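Local coordinates for protein polyhedrin (Operophtera brumata cypovirus 19, PDB 5A99) that forms the crystalline polyhedra, the occlusion bodies that embed cypovirus particles and probably protect them outside the insect host, at residues Tyr71-Glu76 and Asp217-Tyr222; Leu37-Lys42 and Asp64-Pro69; Gly117-Gly122 and Phe187-Ala192; Asp30-Ala35 and Gln52-Ile57. All coordinates share one frame; numbering follows the deposited sequence.

In the fold
The four contacts fall into two touching pairs: interactions 1 and 2, and interactions 3 and 4, each with centres about 9 Å apart; across the pairs they lie about 22 to 26 Å apart, though Leu37 of interaction 2 packs on Phe187 of interaction 3. Strand 33-40 serves both interaction 4 and interaction 2, whose segments alternate along the chain. Interaction 1 opens after both have closed and spans interaction 3. Its strand 218-222 borders strand 46-53 in the larger antiparallel sheet; interaction 4 lies in that sheet and runs into strand 56-61 of the smaller one, beside strand 184-190 of interaction 3. Interactions 1 to 3 thus tie strands to loops, and 1 and 4 reach the second subunit.

Interaction 1 of 4, residues Tyr71-Glu76 and Asp217-Tyr222; sequences YRINDE and DLYAHY
Asp217 O receives a 2.6 Å hydrogen bond from a water, and the same water accepts one from Arg72 NH2 at 2.8 Å, so guanidinium and backbone carbonyl are joined through solvent. The water lies at the edge of the guanidinium, in its plane, while Tyr219 CD1 sits over one face. The Arg72 and Tyr219 side chains cross at about a right angle; bends at chi2 (-57°) and chi3 turn CD and NE, leading the guanidinium back past the ring. Arg72 CB is held over the ring face in a CH-pi contact, 4.0 Å from the ring centroid and 15° off the normal. Arg72 NH2 also forms a salt bridge to Asp64 of the second subunit, which carries the contact into the trimer interface. Strand 218-222 is an edge strand of the six-stranded antiparallel sheet within this chain, and the loop 71-76 covers its side chains that alternate toward it, Tyr219 and His221. Ile73 packs on the bases of both side chains: CG1 lies 4.0 Å from Tyr219 CB, and CG2 comes within 3.8 Å of His221 CB. The imidazole is oriented by a bond from ND1 to Leu46 O, and Glu76 OE2 lies 4.4 Å from His221 NE2, near the ring plane.

Interaction 2 of 4, residues Leu37-Lys42 and Asp64-Pro69; sequences LVLYMK and DQLVLP
Met41 CE lies above the nitrogen end of the flat peptide group joining Val67 to Leu68, 3.6 Å from Leu68 N, and Leu39 CD1 meets the preceding peptide at its carbonyl, 3.4 Å from Leu66 O. The flat groups of this contact are therefore backbone amides, met by methyl groups of Leu39 and Met41. Met41 reaches its place through a chain bent at both chi2 and chi3; the chi3 of -68° swings CE inward, where it also packs 3.9 Å from Leu68 CB. Leu66 carries the other half of the contact. One branch, CD2, fits against two leucines of strand 33-40: it lies 3.7 Å from Leu37 CD2 and 3.8 Å from Leu39 CD1, crossing both side chains at about a right angle. Apolar contact dominates here, and the backbone polar groups of Leu37 and Leu39 are taken up by the neighbouring strand, through Ile49 and Gln47. Leu37 and Leu66 both also pack on Ile185 of strand 184-190, which belongs to the smaller sheet. Leu37, Leu39 and Met41 alternate along the chain onto one side, where they help build a buried apolar layer between two antiparallel sheets, closed here by the loop 64-69, as in the beta-sandwich core of cypovirus polyhedrins.

Interaction 3 of 4, residues Gly117-Gly122 and Phe187-Ala192; sequences GDVDLG and FAVQRA
A single beta bridge, Val119 with Arg191, joins the loop that follows strand 110-116 to residues 190-192, on and after strand 184-190. Two nearly straight backbone bonds make it: Ala192 N to Asp118 O at 2.8 Å and Asp120 N to Gln190 O at 2.9 Å. Asp118 is the centre of an inverse gamma turn just before the bridge. Beyond the bridge, Gln190 NE2 donates to Asp120 OD2 at 2.8 Å (171°), meeting the carboxylate on its anti side while the oxygen lies close to the amide plane; Gln190 OE1 is bonded to Tyr200 OH. Val119 CB packs 3.9 Å from Val189 CG2. On the other flank a water donates to Asp118 OD2 and to Ala192 O and accepts from Arg191 NH1 at 3.1 Å, at the edge of the guanidinium. Asp118 OD1 forms a salt bridge with Arg194, and Arg191 NE a hydrogen bond to Pro54 O. Two nearby arginines, Arg194 in direct contact and Arg191 through water, would favour the charged form of Asp118.

Interaction 4 of 4, residues Asp30-Ala35 and Gln52-Ile57; sequences DSYIYA and QNPRII
Gln52 forms an antiparallel non-hydrogen-bonded pair with Tyr34, their side chains side by side and pointing the same way. The glutamine amide stands 77° from the ring plane, and OE1 touches the ring edge, 3.3 Å from Tyr34 CE1; this oxygen is bonded to Arg50. Gln52 CG lies between the backbone N and the carbonyl carbon (chi1 72°), where it comes 4.0 Å from Tyr32 CD2. Asn53 makes the hydrogen-bonded pair with Ile33: Ile33 N to Asn53 O at 3.0 Å and Asn53 N to Ile33 O at 3.3 Å. Its OD1 reaches forward to Arg55 N and Ile56 N, each at 2.9 Å and from opposite faces of the amide plane, while ND2 bonds to Arg211 O. Pro54 CA makes a C-H...O contact of 3.3 Å with Ser31 O, and the proline CD packs on Tyr32 CE2. At Arg55 the backbone oxygen meets Ile33 CD1, 3.5 Å away. Ile57 closes the walk: its CD1 slots between Ile33 CG1 and Ala35 CB. Tyr32 OH bonds to Asp214 and to Ser135 and Arg127 of the second subunit, Tyr34 OH to Ala140 O of that subunit. Gln52 and Asn53 thus pair at the open end of the hairpin of strands 33-40 and 46-53, and an Asx turn at Asn53 lies where the chain passes into strand 56-61, a crossing from one sheet of the beta-sandwich to the other.

Interaction 1 of 4, residues Tyr71-Glu76 and Asp217-Tyr222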
loop_
_atom_site.group_PDB
_atom_site.type_symbol
_atom_site.label_atom_id
_atom_site.label_comp_id
_atom_site.label_asym_id
_atom_site.label_seq_id
_atom_site.Cartn_x
_atom_site.Cartn_y
_atom_site.Cartn_z
ATOM N N TYR A 71 9.674 4.780 10.794
ATOM C CA TYR A 71 9.380 3.409 11.208
ATOM C C TYR A 71 9.996 2.345 10.262
ATOM O O TYR A 71 10.136 1.183 10.639
ATOM C CB TYR A 71 7.869 3.207 11.442
ATOM C CG TYR A 71 6.983 3.420 10.231
ATOM C CD1 TYR A 71 6.518 4.687 9.892
ATOM C CD2 TYR A 71 6.604 2.351 9.431
ATOM C CE1 TYR A 71 5.722 4.878 8.792
ATOM C CE2 TYR A 71 5.804 2.533 8.328
ATOM C CZ TYR A 71 5.355 3.796 8.011
ATOM O OH TYR A 71 4.543 3.975 6.902
ATOM N N ARG A 72 10.388 2.753 9.057
ATOM C CA ARG A 72 11.101 1.867 8.135
ATOM C C ARG A 72 12.613 1.926 8.390
ATOM O O ARG A 72 13.290 0.900 8.366
ATOM C CB ARG A 72 10.799 2.244 6.680
ATOM C CG ARG A 72 9.321 2.276 6.327
ATOM C CD ARG A 72 8.634 0.936 6.622
ATOM N NE ARG A 72 9.251 -0.169 5.898
ATOM C CZ ARG A 72 8.944 -0.512 4.648
ATOM N NH1 ARG A 72 8.008 0.159 3.968
ATOM N NH2 ARG A 72 9.571 -1.532 4.068
ATOM N N ILE A 73 13.126 3.135 8.621
ATOM C CA ILE A 73 14.525 3.351 9.025
ATOM C C ILE A 73 14.566 4.100 10.355
ATOM O O ILE A 73 14.583 5.338 10.404
ATOM C CB ILE A 73 15.315 4.166 7.969
ATOM C CG1 ILE A 73 15.225 3.498 6.596
ATOM C CG2 ILE A 73 16.776 4.333 8.387
ATOM C CD1 ILE A 73 16.001 2.189 6.484
ATOM N N ASN A 74 14.577 3.331 11.435
ATOM C CA ASN A 74 14.529 3.866 12.789
ATOM C C ASN A 74 15.893 3.706 13.472
ATOM O O ASN A 74 16.018 3.007 14.477
ATOM C CB ASN A 74 13.439 3.126 13.564
ATOM C CG ASN A 74 12.924 3.909 14.748
ATOM O OD1 ASN A 74 12.980 5.141 14.773
ATOM N ND2 ASN A 74 12.415 3.194 15.745
ATOM N N ASP A 75 16.918 4.344 12.911
ATOM C CA ASP A 75 18.285 4.146 13.392
ATOM C C ASP A 75 18.896 5.402 14.022
ATOM O O ASP A 75 20.090 5.434 14.309
ATOM C CB ASP A 75 19.192 3.603 12.274
ATOM C CG ASP A 75 19.165 4.457 11.019
ATOM O OD1 ASP A 75 18.896 5.677 11.124
ATOM O OD2 ASP A 75 19.425 3.907 9.923
ATOM N N GLU A 76 18.075 6.430 14.230
ATOM C CA GLU A 76 18.483 7.602 14.995
ATOM C C GLU A 76 17.381 7.955 16.012
ATOM O O GLU A 76 16.250 7.455 15.919
ATOM C CB GLU A 76 18.747 8.793 14.065
ATOM C CG GLU A 76 19.777 8.542 12.934
ATOM C CD GLU A 76 21.233 8.660 13.393
ATOM O OE1 GLU A 76 21.468 8.884 14.601
ATOM O OE2 GLU A 76 22.146 8.530 12.547
ATOM N N ASP A 217 8.837 -1.294 -1.988
ATOM C CA ASP A 217 9.754 -0.168 -2.040
ATOM C C ASP A 217 10.942 -0.516 -1.158
ATOM O O ASP A 217 10.779 -1.061 -0.064
ATOM C CB ASP A 217 9.105 1.128 -1.554
ATOM C CG ASP A 217 8.068 1.672 -2.529
ATOM O OD1 ASP A 217 8.036 1.234 -3.700
ATOM O OD2 ASP A 217 7.296 2.566 -2.123
ATOM N N LEU A 218 12.140 -0.211 -1.639
ATOM C CA LEU A 218 13.336 -0.429 -0.844
ATOM C C LEU A 218 13.726 0.861 -0.144
ATOM O O LEU A 218 13.786 1.912 -0.775
ATOM C CB LEU A 218 14.488 -0.908 -1.722
ATOM C CG LEU A 218 15.818 -1.175 -1.003
ATOM C CD1 LEU A 218 16.581 -2.327 -1.655
ATOM C CD2 LEU A 218 16.660 0.068 -0.997
ATOM N N TYR A 219 13.955 0.771 1.163
ATOM C CA TYR A 219 14.474 1.883 1.960
ATOM C C TYR A 219 15.916 1.598 2.353
ATOM O O TYR A 219 16.224 0.509 2.835
ATOM C CB TYR A 219 13.641 2.047 3.234
ATOM C CG TYR A 219 12.446 2.979 3.140
ATOM C CD1 TYR A 219 11.305 2.615 2.438
ATOM C CD2 TYR A 219 12.448 4.204 3.794
ATOM C CE1 TYR A 219 10.200 3.463 2.366
ATOM C CE2 TYR A 219 11.354 5.060 3.728
ATOM C CZ TYR A 219 10.231 4.687 3.015
ATOM O OH TYR A 219 9.146 5.543 2.958
ATOM N N ALA A 220 16.795 2.575 2.172
ATOM C CA ALA A 220 18.210 2.428 2.527
ATOM C C ALA A 220 18.742 3.709 3.144
ATOM O O ALA A 220 18.319 4.800 2.777
ATOM C CB ALA A 220 19.045 2.063 1.307
ATOM N N HIS A 221 19.692 3.556 4.063
ATOM C CA HIS A 221 20.329 4.676 4.744
ATOM C C HIS A 221 21.847 4.582 4.560
ATOM O O HIS A 221 22.467 3.571 4.911
ATOM C CB HIS A 221 19.943 4.647 6.228
ATOM C CG HIS A 221 20.383 5.853 7.003
ATOM N ND1 HIS A 221 20.815 7.013 6.405
ATOM C CD2 HIS A 221 20.444 6.071 8.339
ATOM C CE1 HIS A 221 21.137 7.894 7.338
ATOM N NE2 HIS A 221 20.919 7.347 8.518
ATOM N N TYR A 222 22.437 5.628 3.985
ATOM C CA TYR A 222 23.879 5.658 3.717
ATOM C C TYR A 222 24.565 6.828 4.427
ATOM O O TYR A 222 24.016 7.936 4.512
ATOM C CB TYR A 222 24.164 5.697 2.203
ATOM C CG TYR A 222 24.021 4.336 1.559
ATOM C CD1 TYR A 222 25.037 3.385 1.669
ATOM C CD2 TYR A 222 22.854 3.978 0.891
ATOM C CE1 TYR A 222 24.905 2.122 1.112
ATOM C CE2 TYR A 222 22.712 2.703 0.324
ATOM C CZ TYR A 222 23.744 1.786 0.440
ATOM O OH TYR A 222 23.629 0.527 -0.116
HETATM O O HOH W 1 8.618 -1.410 1.407
#

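Interaction 2 of 4, residues Leu37-Lys42 and Asp64-Pro69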
loop_
_atom_site.group_PDB
_atom_site.type_symbol
_atom_site.label_atom_id
_atom_site.label_comp_id
_atom_site.label_asym_id
_atom_site.label_seq_id
_atom_site.Cartn_x
_atom_site.Cartn_y
_atom_site.Cartn_z
ATOM N N LEU A 37 13.734 7.966 -5.028
ATOM C CA LEU A 37 13.604 9.214 -4.317
ATOM C C LEU A 37 14.754 9.253 -3.319
ATOM O O LEU A 37 14.816 8.445 -2.388
ATOM C CB LEU A 37 12.243 9.308 -3.629
ATOM C CG LEU A 37 12.001 10.570 -2.797
ATOM C CD1 LEU A 37 12.281 11.833 -3.594
ATOM C CD2 LEU A 37 10.563 10.573 -2.253
ATOM N N VAL A 38 15.688 10.162 -3.558
ATOM C CA VAL A 38 16.882 10.264 -2.735
ATOM C C VAL A 38 16.753 11.498 -1.868
ATOM O O VAL A 38 16.580 12.606 -2.371
ATOM C CB VAL A 38 18.145 10.386 -3.587
ATOM C CG1 VAL A 38 19.416 10.415 -2.690
ATOM C CG2 VAL A 38 18.200 9.267 -4.590
ATOM N N LEU A 39 16.839 11.301 -0.565
ATOM C CA LEU A 39 16.682 12.406 0.375
ATOM C C LEU A 39 17.997 12.708 1.070
ATOM O O LEU A 39 18.590 11.837 1.710
ATOM C CB LEU A 39 15.601 12.062 1.397
ATOM C CG LEU A 39 14.277 11.687 0.726
ATOM C CD1 LEU A 39 13.296 11.062 1.693
ATOM C CD2 LEU A 39 13.678 12.923 0.077
ATOM N N TYR A 40 18.457 13.941 0.923
ATOM C CA TYR A 40 19.691 14.366 1.550
ATOM C C TYR A 40 19.364 15.020 2.872
ATOM O O TYR A 40 18.690 16.047 2.932
ATOM C CB TYR A 40 20.453 15.304 0.620
ATOM C CG TYR A 40 20.669 14.682 -0.738
ATOM C CD1 TYR A 40 21.753 13.840 -0.980
ATOM C CD2 TYR A 40 19.765 14.902 -1.767
ATOM C CE1 TYR A 40 21.938 13.257 -2.223
ATOM C CE2 TYR A 40 19.942 14.329 -3.005
ATOM C CZ TYR A 40 21.026 13.506 -3.228
ATOM O OH TYR A 40 21.196 12.931 -4.461
ATOM N N MET A 41 19.843 14.398 3.936
ATOM C CA MET A 41 19.430 14.767 5.275
ATOM C C MET A 41 20.375 15.824 5.861
ATOM O O MET A 41 21.394 16.194 5.260
ATOM C CB MET A 41 19.354 13.512 6.161
ATOM C CG MET A 41 18.564 12.331 5.550
ATOM S SD MET A 41 16.917 12.668 4.862
ATOM C CE MET A 41 16.030 13.046 6.368
ATOM N N LYS A 42 20.022 16.317 7.035
ATOM C CA LYS A 42 20.714 17.450 7.637
ATOM C C LYS A 42 22.110 17.070 8.158
ATOM O O LYS A 42 22.952 17.939 8.400
ATOM C CB LYS A 42 19.832 18.054 8.734
ATOM C CG LYS A 42 18.565 18.677 8.164
ATOM C CD LYS A 42 17.653 19.319 9.205
ATOM C CE LYS A 42 16.602 20.194 8.513
ATOM N NZ LYS A 42 15.674 20.882 9.430
ATOM N N ASP A 64 6.028 11.551 7.435
ATOM C CA ASP A 64 6.648 10.638 8.379
ATOM C C ASP A 64 7.243 9.406 7.691
ATOM O O ASP A 64 7.864 8.564 8.335
ATOM C CB ASP A 64 5.659 10.229 9.479
ATOM C CG ASP A 64 4.600 9.250 8.992
ATOM O OD1 ASP A 64 4.161 9.370 7.828
ATOM O OD2 ASP A 64 4.207 8.363 9.785
ATOM N N GLN A 65 7.072 9.312 6.379
ATOM C CA GLN A 65 7.746 8.278 5.624
ATOM C C GLN A 65 8.954 8.839 4.888
ATOM O O GLN A 65 9.683 8.089 4.250
ATOM C CB GLN A 65 6.758 7.619 4.660
ATOM C CG GLN A 65 5.551 7.054 5.390
ATOM C CD GLN A 65 4.422 6.683 4.450
ATOM O OE1 GLN A 65 4.155 7.380 3.474
ATOM N NE2 GLN A 65 3.759 5.575 4.737
ATOM N N LEU A 66 9.169 10.155 5.005
ATOM C CA LEU A 66 10.280 10.842 4.338
ATOM C C LEU A 66 11.359 11.316 5.319
ATOM O O LEU A 66 12.537 11.387 4.979
ATOM C CB LEU A 66 9.758 12.046 3.542
ATOM C CG LEU A 66 8.770 11.741 2.403
ATOM C CD1 LEU A 66 8.108 13.016 1.885
ATOM C CD2 LEU A 66 9.470 11.004 1.296
ATOM N N VAL A 67 10.960 11.651 6.533
ATOM C CA VAL A 67 11.919 12.096 7.532
ATOM C C VAL A 67 12.804 10.916 7.936
ATOM O O VAL A 67 12.503 9.764 7.613
ATOM C CB VAL A 67 11.212 12.652 8.774
ATOM C CG1 VAL A 67 10.391 13.868 8.412
ATOM C CG2 VAL A 67 10.338 11.581 9.425
ATOM N N LEU A 68 13.902 11.199 8.620
ATOM C CA LEU A 68 14.678 10.151 9.278
ATOM C C LEU A 68 15.076 10.628 10.676
ATOM O O LEU A 68 15.712 11.663 10.823
ATOM C CB LEU A 68 15.918 9.789 8.450
ATOM C CG LEU A 68 16.619 8.474 8.820
ATOM C CD1 LEU A 68 17.552 8.027 7.681
ATOM C CD2 LEU A 68 17.396 8.605 10.125
ATOM N N PRO A 69 14.773 9.837 11.708
ATOM C CA PRO A 69 14.313 8.451 11.620
ATOM C C PRO A 69 12.830 8.308 11.298
ATOM O O PRO A 69 12.021 9.235 11.486
ATOM C CB PRO A 69 14.597 7.911 13.026
ATOM C CG PRO A 69 14.435 9.105 13.907
ATOM C CD PRO A 69 14.934 10.278 13.107
#

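Interaction 3 of 4, residues Gly117-Gly122 and Phe187-Ala192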
loop_
_atom_site.group_PDB
_atom_site.type_symbol
_atom_site.label_atom_id
_atom_site.label_comp_id
_atom_site.label_asym_id
_atom_site.label_seq_id
_atom_site.Cartn_x
_atom_site.Cartn_y
_atom_site.Cartn_z
ATOM N N GLY A 117 15.222 3.356 -17.037
ATOM C CA GLY A 117 14.588 2.329 -17.834
ATOM C C GLY A 117 14.004 2.954 -19.080
ATOM O O GLY A 117 14.264 4.130 -19.361
ATOM N N ASP A 118 13.238 2.169 -19.839
ATOM C CA ASP A 118 12.567 2.687 -21.020
ATOM C C ASP A 118 11.309 3.381 -20.539
ATOM O O ASP A 118 10.197 2.858 -20.666
ATOM C CB ASP A 118 12.218 1.565 -22.004
ATOM C CG ASP A 118 11.621 2.089 -23.290
ATOM O OD1 ASP A 118 11.986 3.215 -23.686
ATOM O OD2 ASP A 118 10.789 1.383 -23.900
ATOM N N VAL A 119 11.483 4.556 -19.952
ATOM C CA VAL A 119 10.346 5.227 -19.353
ATOM C C VAL A 119 9.615 6.104 -20.367
ATOM O O VAL A 119 10.210 6.654 -21.300
ATOM C CB VAL A 119 10.748 6.077 -18.121
ATOM C CG1 VAL A 119 11.562 5.258 -17.152
ATOM C CG2 VAL A 119 11.505 7.287 -18.534
ATOM N N ASP A 120 8.312 6.211 -20.160
ATOM C CA ASP A 120 7.484 7.151 -20.867
ATOM C C ASP A 120 7.677 8.493 -20.190
ATOM O O ASP A 120 7.129 8.748 -19.118
ATOM C CB ASP A 120 6.027 6.726 -20.773
ATOM C CG ASP A 120 5.084 7.777 -21.294
ATOM O OD1 ASP A 120 5.542 8.696 -22.008
ATOM O OD2 ASP A 120 3.874 7.679 -21.003
ATOM N N LEU A 121 8.480 9.345 -20.804
ATOM C CA LEU A 121 8.811 10.630 -20.200
ATOM C C LEU A 121 7.577 11.514 -19.996
ATOM O O LEU A 121 7.523 12.288 -19.045
ATOM C CB LEU A 121 9.854 11.357 -21.041
ATOM C CG LEU A 121 11.272 10.780 -21.006
ATOM C CD1 LEU A 121 12.155 11.433 -22.069
ATOM C CD2 LEU A 121 11.883 10.942 -19.630
ATOM N N GLY A 122 6.591 11.386 -20.881
ATOM C CA GLY A 122 5.330 12.091 -20.736
ATOM C C GLY A 122 4.492 11.616 -19.558
ATOM O O GLY A 122 3.494 12.235 -19.211
ATOM N N PHE A 187 4.697 10.608 -6.749
ATOM C CA PHE A 187 5.198 10.509 -8.116
ATOM C C PHE A 187 4.643 9.293 -8.866
ATOM O O PHE A 187 4.039 8.389 -8.283
ATOM C CB PHE A 187 6.733 10.554 -8.155
ATOM C CG PHE A 187 7.399 9.436 -7.414
ATOM C CD1 PHE A 187 7.471 8.169 -7.962
ATOM C CD2 PHE A 187 7.974 9.658 -6.176
ATOM C CE1 PHE A 187 8.092 7.131 -7.287
ATOM C CE2 PHE A 187 8.605 8.632 -5.497
ATOM C CZ PHE A 187 8.657 7.363 -6.051
ATOM N N ALA A 188 4.805 9.327 -10.177
ATOM C CA ALA A 188 4.346 8.252 -11.034
ATOM C C ALA A 188 5.176 8.236 -12.291
ATOM O O ALA A 188 5.700 9.262 -12.732
ATOM C CB ALA A 188 2.902 8.428 -11.388
ATOM N N VAL A 189 5.284 7.047 -12.862
ATOM C CA VAL A 189 5.924 6.870 -14.142
ATOM C C VAL A 189 5.571 5.478 -14.667
ATOM O O VAL A 189 5.491 4.527 -13.893
ATOM C CB VAL A 189 7.455 7.051 -14.039
ATOM C CG1 VAL A 189 8.051 6.157 -12.968
ATOM C CG2 VAL A 189 8.114 6.797 -15.384
ATOM N N GLN A 190 5.351 5.374 -15.977
ATOM C CA GLN A 190 5.097 4.085 -16.615
ATOM C C GLN A 190 6.163 3.844 -17.672
ATOM O O GLN A 190 6.853 4.786 -18.107
ATOM C CB GLN A 190 3.697 4.055 -17.261
ATOM C CG GLN A 190 3.539 5.007 -18.420
ATOM C CD GLN A 190 2.228 4.829 -19.185
ATOM O OE1 GLN A 190 1.378 4.003 -18.831
ATOM N NE2 GLN A 190 2.067 5.609 -20.254
ATOM N N ARG A 191 6.296 2.593 -18.103
ATOM C CA ARG A 191 7.231 2.288 -19.177
ATOM C C ARG A 191 6.642 2.808 -20.473
ATOM O O ARG A 191 5.418 2.872 -20.623
ATOM C CB ARG A 191 7.536 0.784 -19.292
ATOM C CG ARG A 191 6.573 -0.030 -20.148
ATOM C CD ARG A 191 7.141 -1.426 -20.516
ATOM N NE ARG A 191 7.958 -2.018 -19.454
ATOM C CZ ARG A 191 9.284 -2.126 -19.500
ATOM N NH1 ARG A 191 9.962 -1.705 -20.561
ATOM N NH2 ARG A 191 9.938 -2.655 -18.492
ATOM N N ALA A 192 7.521 3.171 -21.400
ATOM C CA ALA A 192 7.118 3.657 -22.710
ATOM C C ALA A 192 6.372 2.584 -23.497
ATOM O O ALA A 192 6.790 1.434 -23.555
ATOM C CB ALA A 192 8.347 4.107 -23.496
HETATM O O HOH W 2 8.990 -0.206 -23.074
#

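Interaction 4 of 4, residues Asp30-Ala35 and Gln52-Ile57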
loop_
_atom_site.group_PDB
_atom_site.type_symbol
_atom_site.label_atom_id
_atom_site.label_comp_id
_atom_site.label_asym_id
_atom_site.label_seq_id
_atom_site.Cartn_x
_atom_site.Cartn_y
_atom_site.Cartn_z
ATOM N N ASP A 30 9.438 -7.266 -19.848
ATOM C CA ASP A 30 9.821 -8.115 -18.726
ATOM C C ASP A 30 11.097 -7.634 -18.057
ATOM O O ASP A 30 11.770 -8.396 -17.367
ATOM C CB ASP A 30 10.008 -9.556 -19.194
ATOM C CG ASP A 30 8.836 -10.056 -19.997
ATOM O OD1 ASP A 30 7.670 -9.839 -19.570
ATOM O OD2 ASP A 30 9.087 -10.643 -21.066
ATOM N N SER A 31 11.430 -6.372 -18.274
ATOM C CA SER A 31 12.494 -5.727 -17.523
ATOM C C SER A 31 11.835 -4.740 -16.566
ATOM O O SER A 31 10.612 -4.664 -16.494
ATOM C CB SER A 31 13.481 -5.011 -18.454
ATOM O OG SER A 31 12.921 -3.849 -19.030
ATOM N N TYR A 32 12.643 -3.978 -15.848
ATOM C CA TYR A 32 12.108 -3.048 -14.870
ATOM C C TYR A 32 12.242 -1.576 -15.250
ATOM O O TYR A 32 13.157 -1.168 -15.973
ATOM C CB TYR A 32 12.783 -3.279 -13.521
ATOM C CG TYR A 32 12.158 -4.420 -12.764
ATOM C CD1 TYR A 32 12.549 -5.724 -13.009
ATOM C CD2 TYR A 32 11.164 -4.195 -11.829
ATOM C CE1 TYR A 32 11.977 -6.776 -12.333
ATOM C CE2 TYR A 32 10.584 -5.233 -11.148
ATOM C CZ TYR A 32 10.996 -6.530 -11.409
ATOM O OH TYR A 32 10.448 -7.587 -10.741
ATOM N N ILE A 33 11.312 -0.778 -14.744
ATOM C CA ILE A 33 11.528 0.653 -14.678
ATOM C C ILE A 33 11.749 0.962 -13.209
ATOM O O ILE A 33 11.228 0.269 -12.316
ATOM C CB ILE A 33 10.375 1.496 -15.280
ATOM C CG1 ILE A 33 9.038 1.123 -14.658
ATOM C CG2 ILE A 33 10.325 1.325 -16.782
ATOM C CD1 ILE A 33 7.881 1.990 -15.147
ATOM N N TYR A 34 12.558 1.984 -12.970
ATOM C CA TYR A 34 12.984 2.324 -11.621
ATOM C C TYR A 34 12.717 3.791 -11.344
ATOM O O TYR A 34 12.857 4.651 -12.222
ATOM C CB TYR A 34 14.477 2.013 -11.415
ATOM C CG TYR A 34 14.819 0.564 -11.599
ATOM C CD1 TYR A 34 14.603 -0.354 -10.580
ATOM C CD2 TYR A 34 15.351 0.103 -12.796
ATOM C CE1 TYR A 34 14.901 -1.682 -10.750
ATOM C CE2 TYR A 34 15.656 -1.221 -12.970
ATOM C CZ TYR A 34 15.442 -2.108 -11.941
ATOM O OH TYR A 34 15.746 -3.432 -12.119
ATOM N N ALA A 35 12.321 4.048 -10.103
ATOM C CA ALA A 35 12.109 5.390 -9.602
ATOM C C ALA A 35 12.761 5.500 -8.221
ATOM O O ALA A 35 12.367 4.808 -7.279
ATOM C CB ALA A 35 10.624 5.697 -9.527
ATOM N N GLN A 52 10.006 0.190 -7.893
ATOM C CA GLN A 52 10.258 -0.499 -9.146
ATOM C C GLN A 52 9.084 -1.375 -9.542
ATOM O O GLN A 52 8.338 -1.878 -8.693
ATOM C CB GLN A 52 11.524 -1.351 -9.040
ATOM C CG GLN A 52 11.376 -2.582 -8.170
ATOM C CD GLN A 52 12.703 -3.290 -7.902
ATOM O OE1 GLN A 52 13.754 -2.654 -7.796
ATOM N NE2 GLN A 52 12.651 -4.614 -7.773
ATOM N N ASN A 53 8.949 -1.575 -10.846
ATOM C CA ASN A 53 7.862 -2.350 -11.392
ATOM C C ASN A 53 8.145 -2.678 -12.857
ATOM O O ASN A 53 8.806 -1.901 -13.562
ATOM C CB ASN A 53 6.557 -1.556 -11.263
ATOM C CG ASN A 53 5.328 -2.406 -11.512
ATOM O OD1 ASN A 53 4.843 -2.515 -12.648
ATOM N ND2 ASN A 53 4.814 -3.018 -10.452
ATOM N N PRO A 54 7.654 -3.827 -13.327
ATOM C CA PRO A 54 7.922 -4.110 -14.741
ATOM C C PRO A 54 7.169 -3.182 -15.680
ATOM O O PRO A 54 7.555 -3.069 -16.845
ATOM C CB PRO A 54 7.466 -5.567 -14.919
ATOM C CG PRO A 54 6.689 -5.915 -13.703
ATOM C CD PRO A 54 6.788 -4.834 -12.693
ATOM N N ARG A 55 6.152 -2.483 -15.180
ATOM C CA ARG A 55 5.248 -1.735 -16.059
ATOM C C ARG A 55 4.865 -0.337 -15.584
ATOM O O ARG A 55 4.895 0.613 -16.364
ATOM C CB ARG A 55 3.969 -2.533 -16.267
ATOM C CG ARG A 55 4.145 -3.755 -17.134
ATOM C CD ARG A 55 2.816 -4.434 -17.361
ATOM N NE ARG A 55 2.951 -5.596 -18.226
ATOM C CZ ARG A 55 1.938 -6.161 -18.876
ATOM N NH1 ARG A 55 0.704 -5.664 -18.767
ATOM N NH2 ARG A 55 2.162 -7.219 -19.642
ATOM N N ILE A 56 4.488 -0.208 -14.315
ATOM C CA ILE A 56 3.879 1.022 -13.851
ATOM C C ILE A 56 4.194 1.292 -12.388
ATOM O O ILE A 56 4.189 0.390 -11.549
ATOM C CB ILE A 56 2.330 1.010 -14.101
ATOM C CG1 ILE A 56 1.720 2.395 -13.809
ATOM C CG2 ILE A 56 1.642 -0.094 -13.294
ATOM C CD1 ILE A 56 0.231 2.517 -14.179
ATOM N N ILE A 57 4.471 2.554 -12.093
ATOM C CA ILE A 57 4.809 2.967 -10.746
ATOM C C ILE A 57 3.959 4.174 -10.371
ATOM O O ILE A 57 4.009 5.204 -11.042
ATOM C CB ILE A 57 6.322 3.315 -10.637
ATOM C CG1 ILE A 57 7.184 2.061 -10.836
ATOM C CG2 ILE A 57 6.644 3.969 -9.286
ATOM C CD1 ILE A 57 8.696 2.328 -10.752
#